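Local structure of thiamin pyrophosphokinase family protein (3MEL) at residues A[47-52]-A[77-82]. The protein probably catalyses the transfer of diphosphate from ATP to thiamine, giving thiamine diphosphate, in a magnesium-dependent reaction. Sequence-based numbering, arbitrary orientation.
Sequences VGDFDS and DTDTQL. With TPP (thiamine diphosphate), chain E.
Asp-79, the first residue of helix 79-90, points its carboxylate at Gly-48, where strand 45-48 ends, and its OD1 comes to 3.0 Å from the glycine CA. The backbone of Gly-48, with positive phi and extended psi, has a conformation that favours glycine. Asp-49 crosses Asp-79 at about a right angle, the two carboxylate planes 45° apart, with Asp-49 OD2 lying 3.3 Å from Asp-79 OD1. Lys-75 reaches both acids, salt-bridged to Asp-49 OD2 and paired only weakly, at long range, with Asp-79 OD1. Asp-49 CG sits between its own backbone N and carbonyl carbon (chi1 41°), and OD1 accepts from Asp-51 N at 3.2 Å through its anti lone pair, closing an Asx turn. The acidic cluster at the strand's C-terminal end belongs to the catalytic domain of the thiamin pyrophosphokinase family: Asp-49 and Asp-30 hold a magnesium ion, and the neighbouring helix start receives the diphosphate of thiamine diphosphate. There Asp-79 N donates to TPP O3A at 3.1 Å, while TPP O1B is gripped twice by Thr-80, from its N and, at 2.8 Å, from OG1. Thr-78 and Gln-81 form a capping box that fixes this helix end: Gln-81 N donates to Thr-78 OG1, and Thr-78 N returns a bond to Gln-81 OE1 in the carbonyl plane (2.9 Å). One turn further along, Leu-82 lays CG and CD2 against Val-47 CG1, each at 3.9 Å, the two side chains meeting at a slant.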
ATOM      1  N   VAL A  47     -15.458  17.953  -4.012  1.00 29.05           N
ATOM      2  CA  VAL A  47     -15.726  17.328  -2.713  1.00 31.07           C
ATOM      3  C   VAL A  47     -14.565  17.404  -1.717  1.00 32.35           C
ATOM      4  O   VAL A  47     -13.394  17.271  -2.072  1.00 30.62           O
ATOM      5  CB  VAL A  47     -16.122  15.846  -2.867  1.00 29.75           C
ATOM      6  CG1 VAL A  47     -16.994  15.423  -1.699  1.00 28.09           C
ATOM      7  CG2 VAL A  47     -16.861  15.635  -4.148  1.00 26.56           C
ATOM      8  N   GLY A  48     -14.906  17.599  -0.452  1.00 35.43           N
ATOM      9  CA  GLY A  48     -13.894  17.706   0.578  1.00 35.32           C
ATOM     10  C   GLY A  48     -14.221  18.755   1.607  1.00 34.38           C
ATOM     11  O   GLY A  48     -15.328  19.253   1.646  1.00 34.81           O
ATOM     12  N   ASP A  49     -13.254  19.074   2.453  1.00 38.82           N
ATOM     13  CA  ASP A  49     -13.427  20.102   3.466  1.00 37.45           C
ATOM     14  C   ASP A  49     -12.594  21.280   3.016  1.00 37.38           C
ATOM     15  O   ASP A  49     -12.727  22.395   3.510  1.00 36.79           O
ATOM     16  CB  ASP A  49     -12.984  19.591   4.835  1.00 36.59           C
ATOM     17  CG  ASP A  49     -11.722  18.758   4.769  1.00 45.47           C
ATOM     18  OD1 ASP A  49     -10.677  19.305   4.374  1.00 50.55           O
ATOM     19  OD2 ASP A  49     -11.765  17.558   5.122  1.00 52.62           O
ATOM     20  N   PHE A  50     -11.735  20.999   2.048  1.00 39.28           N
ATOM     21  CA  PHE A  50     -10.977  22.019   1.345  1.00 40.04           C
ATOM     22  C   PHE A  50     -10.075  22.813   2.268  1.00 39.69           C
ATOM     23  O   PHE A  50      -9.717  23.941   1.955  1.00 41.14           O
ATOM     24  CB  PHE A  50     -11.916  22.943   0.543  1.00 38.27           C
ATOM     25  CG  PHE A  50     -12.694  22.226  -0.530  1.00 32.58           C
ATOM     26  CD1 PHE A  50     -12.120  21.947  -1.744  1.00 30.44           C
ATOM     27  CD2 PHE A  50     -13.991  21.815  -0.308  1.00 34.36           C
ATOM     28  CE1 PHE A  50     -12.821  21.284  -2.717  1.00 30.18           C
ATOM     29  CE2 PHE A  50     -14.698  21.144  -1.285  1.00 32.82           C
ATOM     30  CZ  PHE A  50     -14.109  20.878  -2.486  1.00 29.14           C
ATOM     31  N   ASP A  51      -9.692  22.209   3.390  1.00 38.42           N
ATOM     32  CA  ASP A  51      -8.799  22.868   4.339  1.00 41.53           C
ATOM     33  C   ASP A  51      -7.388  22.995   3.777  1.00 41.71           C
ATOM     34  O   ASP A  51      -6.603  23.841   4.199  1.00 43.17           O
ATOM     35  CB  ASP A  51      -8.809  22.174   5.722  1.00 49.26           C
ATOM     36  CG  ASP A  51      -8.319  20.709   5.678  1.00 58.45           C
ATOM     37  OD1 ASP A  51      -7.824  20.232   4.615  1.00 50.70           O
ATOM     38  OD2 ASP A  51      -8.431  20.034   6.734  1.00 57.44           O
ATOM     39  N   SER A  52      -7.057  22.162   2.808  1.00 41.24           N
ATOM     40  CA  SER A  52      -5.757  22.288   2.197  1.00 41.00           C
ATOM     41  C   SER A  52      -5.697  23.524   1.268  1.00 46.21           C
ATOM     42  O   SER A  52      -4.613  23.985   0.904  1.00 49.62           O
ATOM     43  CB  SER A  52      -5.383  20.979   1.495  1.00 38.96           C
ATOM     44  OG  SER A  52      -5.367  21.118   0.092  1.00 51.07           O
ATOM     45  N   ASP A  77     -15.541   9.888   7.569  1.00 39.30           N
ATOM     46  CA  ASP A  77     -15.105   9.652   6.204  1.00 36.99           C
ATOM     47  C   ASP A  77     -13.929  10.515   5.793  1.00 38.54           C
ATOM     48  O   ASP A  77     -13.857  11.690   6.129  1.00 39.90           O
ATOM     49  CB  ASP A  77     -16.235   9.938   5.229  1.00 36.04           C
ATOM     50  CG  ASP A  77     -17.326   8.909   5.284  1.00 36.12           C
ATOM     51  OD1 ASP A  77     -17.384   8.112   6.249  1.00 39.42           O
ATOM     52  OD2 ASP A  77     -18.144   8.908   4.349  1.00 33.82           O
ATOM     53  N   THR A  78     -13.023   9.921   5.028  1.00 41.31           N
ATOM     54  CA  THR A  78     -12.038  10.679   4.266  1.00 48.44           C
ATOM     55  C   THR A  78     -12.715  11.393   3.085  1.00 47.41           C
ATOM     56  O   THR A  78     -13.739  10.924   2.579  1.00 39.96           O
ATOM     57  CB  THR A  78     -10.962   9.752   3.701  1.00 49.68           C
ATOM     58  OG1 THR A  78     -11.574   8.760   2.867  1.00 44.50           O
ATOM     59  CG2 THR A  78     -10.202   9.058   4.820  1.00 52.68           C
ATOM     60  N   ASP A  79     -12.143  12.508   2.636  1.00 52.24           N
ATOM     61  CA  ASP A  79     -12.688  13.218   1.473  1.00 47.78           C
ATOM     62  C   ASP A  79     -12.987  12.269   0.316  1.00 41.81           C
ATOM     63  O   ASP A  79     -14.020  12.378  -0.335  1.00 34.79           O
ATOM     64  CB  ASP A  79     -11.745  14.324   1.012  1.00 48.66           C
ATOM     65  CG  ASP A  79     -11.909  15.603   1.816  1.00 47.45           C
ATOM     66  OD1 ASP A  79     -12.893  15.707   2.578  1.00 41.07           O
ATOM     67  OD2 ASP A  79     -11.057  16.506   1.682  1.00 45.26           O
ATOM     68  N   THR A  80     -12.081  11.320   0.091  1.00 45.26           N
ATOM     69  CA  THR A  80     -12.228  10.324  -0.964  1.00 35.27           C
ATOM     70  C   THR A  80     -13.363   9.332  -0.697  1.00 32.56           C
ATOM     71  O   THR A  80     -14.063   8.950  -1.609  1.00 33.58           O
ATOM     72  CB  THR A  80     -10.897   9.583  -1.222  1.00 37.15           C
ATOM     73  OG1 THR A  80      -9.934  10.490  -1.768  1.00 34.43           O
ATOM     74  CG2 THR A  80     -11.087   8.446  -2.201  1.00 34.87           C
ATOM     75  N   GLN A  81     -13.569   8.912   0.541  1.00 34.90           N
ATOM     76  CA  GLN A  81     -14.732   8.065   0.808  1.00 34.18           C
ATOM     77  C   GLN A  81     -16.017   8.806   0.467  1.00 33.03           C
ATOM     78  O   GLN A  81     -16.924   8.256  -0.160  1.00 32.82           O
ATOM     79  CB  GLN A  81     -14.774   7.589   2.257  1.00 34.52           C
ATOM     80  CG  GLN A  81     -13.864   6.413   2.542  1.00 34.60           C
ATOM     81  CD  GLN A  81     -13.700   6.156   4.031  1.00 39.00           C
ATOM     82  OE1 GLN A  81     -13.445   7.080   4.812  1.00 42.41           O
ATOM     83  NE2 GLN A  81     -13.843   4.899   4.432  1.00 32.76           N
ATOM     84  N   LEU A  82     -16.073  10.067   0.872  1.00 33.83           N
ATOM     85  CA  LEU A  82     -17.246  10.896   0.647  1.00 30.26           C
ATOM     86  C   LEU A  82     -17.540  11.101  -0.841  1.00 31.68           C
ATOM     87  O   LEU A  82     -18.661  10.837  -1.309  1.00 30.06           O
ATOM     88  CB  LEU A  82     -17.072  12.247   1.336  1.00 30.82           C
ATOM     89  CG  LEU A  82     -18.319  13.119   1.203  1.00 31.39           C
ATOM     90  CD1 LEU A  82     -19.551  12.355   1.685  1.00 30.56           C
ATOM     91  CD2 LEU A  82     -18.140  14.419   1.940  1.00 26.20           C
TER
HETATM   92  N1' TPP E 902      -9.739   6.956  14.105  1.00 37.94           N
HETATM   93  C2' TPP E 902     -11.046   6.972  14.799  1.00 38.61           C
HETATM   94  CM2 TPP E 902     -11.462   5.573  15.294  1.00 32.58           C
HETATM   95  N3' TPP E 902     -12.066   7.734  14.071  1.00 41.99           N
HETATM   96  C4' TPP E 902     -11.675   9.071  13.564  1.00 46.28           C
HETATM   97  N4' TPP E 902     -12.788   9.668  12.814  1.00 42.72           N
HETATM   98  C5' TPP E 902     -10.377   8.913  12.687  1.00 39.66           C
HETATM   99  C6' TPP E 902      -9.317   8.256  13.586  1.00 36.46           C
HETATM  100  C7' TPP E 902      -9.908  10.284  12.122  1.00 42.63           C
HETATM  101  N3  TPP E 902     -10.805  10.771  11.026  1.00 46.91           N
HETATM  102  C2  TPP E 902     -11.436   9.742  10.188  1.00 39.36           C
HETATM  103  S1  TPP E 902     -10.875  10.021   8.483  1.00 52.66           S
HETATM  104  C5  TPP E 902     -10.070  11.633   8.790  1.00 52.18           C
HETATM  105  C4  TPP E 902     -10.379  12.007  10.252  1.00 48.67           C
HETATM  106  CM4 TPP E 902      -9.214  12.750  10.901  1.00 47.05           C
HETATM  107  C6  TPP E 902     -10.278  12.731   7.746  1.00 61.87           C
HETATM  108  C7  TPP E 902      -9.114  12.812   6.742  1.00 70.22           C
HETATM  109  O7  TPP E 902      -9.654  13.113   5.466  1.00 95.11           O
HETATM  110  PA  TPP E 902      -8.846  13.652   4.204  1.00185.29           P
HETATM  111  O1A TPP E 902      -7.420  13.121   4.624  1.00101.55           O
HETATM  112  O2A TPP E 902      -9.070  15.017   3.706  1.00184.36           O
HETATM  113  O3A TPP E 902      -9.111  12.950   2.801  1.00 97.16           O
HETATM  114  PB  TPP E 902      -8.227  12.543   1.556  1.00129.96           P
HETATM  115  O1B TPP E 902      -9.071  11.507   0.733  1.00 68.73           O
HETATM  116  O2B TPP E 902      -8.398  13.761   0.559  1.00 82.75           O
HETATM  117  O3B TPP E 902      -6.776  12.365   1.764  1.00129.49           O